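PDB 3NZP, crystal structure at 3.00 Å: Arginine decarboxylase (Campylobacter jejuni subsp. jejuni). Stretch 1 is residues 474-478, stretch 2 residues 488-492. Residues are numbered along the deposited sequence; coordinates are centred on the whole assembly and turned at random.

Stretch 1, residues 474-478: RSASI
Stretch 2, residues 488-492: EISYS

Two mostly extended segments of one chain run antiparallel and meet in a small, mostly van der Waals contact, held by a single backbone hydrogen bond at one end and a tyrosine ring laid against the other segment at the other end. The end-to-end directions, Ser 475 CA to Ile 478 CA against Glu 488 CA to Tyr 491 CA, lie 168° apart, and 324 Å² is buried over both sides. The register pairs Ser 477 with Ser 490, whose CA atoms are 4.3 Å apart, and Ile 478 with Ile 489, with CA to CA 5.4 Å.

Backbone phi/psi values are mostly extended or polyproline-like: -153/107 for Arg 474, -63/102 for Ser 475, -99/163 for Ala 476, -150/86 for Ser 477 and -67/133 for Ile 478; then -155/142 for Glu 488, -96/83 for Ile 489, -61/154 for Ser 490, -69/146 for Tyr 491 and -141/159 for Ser 492. The low psi at Ile 489 bends the second segment, resembling an inverse gamma turn, with the weak bond from Ser 490 N to Glu 488 O spanning it.

The hydrogen bond runs from Ile 489 N to Ile 478 O, 2.8 Å with an N-H...O angle of 145°. Its reciprocal is not made: Ile 478 N and Ile 489 O are 3.4 Å apart, but the angle is poor. Ile 489 O also lies 3.5 Å from Ser 477 CA, a CA-H...O contact with a strongly bent angle of 121° at the hydrogen. Beside this backbone link the two isoleucines, both with CA-to-CB sideways, touch through Ile 478 CG1 and Ile 489 CB at 3.9 Å. Their rotamers differ: Ile 478 is p at chi1 (62°) and t at chi2 (-174°), Ile 489 m (-52°) and t (171°).

Ser 477 (chi1 52°, p) is buried and points toward the second segment. Its CB packs 3.6 Å from Ser 490 CA and 3.2 Å from Tyr 491 N, a tight approach of carbon to backbone that accompanies the short CA separation here. Ser 477 CB also lies 3.9 Å from Tyr 491 CB.

Tyr 491 also points toward its partner, with chi1 -177° (t) and chi2 78°, and its ring reaches back along the first segment. Ser 475 CB sits over one face, 4.1 Å from the ring centroid and 20° off the ring normal, a CH-pi arrangement; its closest ring atom is Tyr 491 CE1, 3.8 Å away. Ser 475 is p (62°), and its OG is hydrogen-bonded elsewhere in the structure. Ala 476 directs its CB away but contributes its carbonyl: Ala 476 O lies near the ring plane at the edge, 3.2 Å from Tyr 491 CD1.

Ser 490 (chi1 -50°, m) points away, and its weak hydrogen bonds stay within its own segment: OG to Glu 488 OE1 and N to Glu 488 O, both 3.3 Å. Glu 488 has chi1 64° (p), chi2 173° (t) and chi3 -67°. Arg 474 (chi1 -75°, chi2 -73°, chi3 -170°, chi4 173°) and Ser 492 (chi1 178°, t) make no contact across the pair.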

# COMPACT_ATOMS: atom_id res chain seq x y z
N ARG B 474 -4.75 -28.76 -11.66
CA ARG B 474 -5.75 -28.03 -10.89
C ARG B 474 -5.71 -26.54 -11.18
O ARG B 474 -4.80 -25.85 -10.74
CB ARG B 474 -5.51 -28.26 -9.40
CG ARG B 474 -5.94 -29.62 -8.88
CD ARG B 474 -7.45 -29.70 -8.80
NE ARG B 474 -7.90 -30.90 -8.09
CZ ARG B 474 -9.16 -31.14 -7.77
NH1 ARG B 474 -9.49 -32.26 -7.13
NH2 ARG B 474 -10.11 -30.27 -8.09
N SER B 475 -6.70 -26.04 -11.92
CA SER B 475 -6.74 -24.61 -12.21
C SER B 475 -6.92 -23.92 -10.86
O SER B 475 -8.01 -23.87 -10.31
CB SER B 475 -7.92 -24.28 -13.14
OG SER B 475 -9.16 -24.59 -12.54
N ALA B 476 -5.83 -23.38 -10.33
CA ALA B 476 -5.85 -22.74 -9.03
C ALA B 476 -5.96 -21.22 -8.98
O ALA B 476 -5.73 -20.52 -9.96
CB ALA B 476 -4.61 -23.18 -8.25
N SER B 477 -6.32 -20.72 -7.80
CA SER B 477 -6.42 -19.29 -7.56
C SER B 477 -6.08 -19.14 -6.09
O SER B 477 -6.97 -19.14 -5.23
CB SER B 477 -7.83 -18.79 -7.85
OG SER B 477 -8.79 -19.56 -7.17
N ILE B 478 -4.79 -19.03 -5.80
CA ILE B 478 -4.30 -18.91 -4.43
C ILE B 478 -4.66 -17.63 -3.70
O ILE B 478 -4.54 -16.54 -4.24
CB ILE B 478 -2.76 -19.04 -4.38
CG1 ILE B 478 -2.11 -17.91 -5.19
CG2 ILE B 478 -2.31 -20.35 -5.00
CD1 ILE B 478 -0.61 -18.06 -5.29
N GLU B 488 -6.48 -11.82 -2.73
CA GLU B 488 -6.35 -13.13 -3.34
C GLU B 488 -5.90 -13.02 -4.78
O GLU B 488 -6.32 -12.12 -5.50
CB GLU B 488 -7.67 -13.90 -3.27
CG GLU B 488 -8.82 -13.28 -4.05
CD GLU B 488 -10.06 -14.16 -4.08
OE1 GLU B 488 -10.00 -15.25 -4.70
OE2 GLU B 488 -11.09 -13.77 -3.48
N ILE B 489 -5.04 -13.94 -5.21
CA ILE B 489 -4.56 -13.96 -6.58
C ILE B 489 -5.41 -14.94 -7.37
O ILE B 489 -5.04 -16.10 -7.56
CB ILE B 489 -3.10 -14.40 -6.64
CG1 ILE B 489 -2.28 -13.54 -5.67
CG2 ILE B 489 -2.59 -14.29 -8.08
CD1 ILE B 489 -0.86 -14.01 -5.49
N SER B 490 -6.56 -14.45 -7.82
CA SER B 490 -7.54 -15.23 -8.58
C SER B 490 -7.03 -15.77 -9.91
O SER B 490 -6.12 -15.21 -10.53
CB SER B 490 -8.78 -14.37 -8.81
OG SER B 490 -9.23 -13.79 -7.60
N TYR B 491 -7.63 -16.87 -10.36
CA TYR B 491 -7.28 -17.52 -11.62
C TYR B 491 -7.71 -16.63 -12.79
O TYR B 491 -8.73 -15.95 -12.71
CB TYR B 491 -7.98 -18.88 -11.73
CG TYR B 491 -7.62 -19.67 -12.98
CD1 TYR B 491 -6.41 -20.36 -13.06
CD2 TYR B 491 -8.49 -19.71 -14.07
CE1 TYR B 491 -6.07 -21.08 -14.21
CE2 TYR B 491 -8.16 -20.43 -15.22
CZ TYR B 491 -6.95 -21.11 -15.29
OH TYR B 491 -6.62 -21.82 -16.43
N SER B 492 -6.94 -16.64 -13.87
CA SER B 492 -7.28 -15.82 -15.02
C SER B 492 -7.00 -16.54 -16.34
O SER B 492 -6.22 -17.50 -16.37
CB SER B 492 -6.50 -14.50 -14.97
OG SER B 492 -6.77 -13.70 -16.11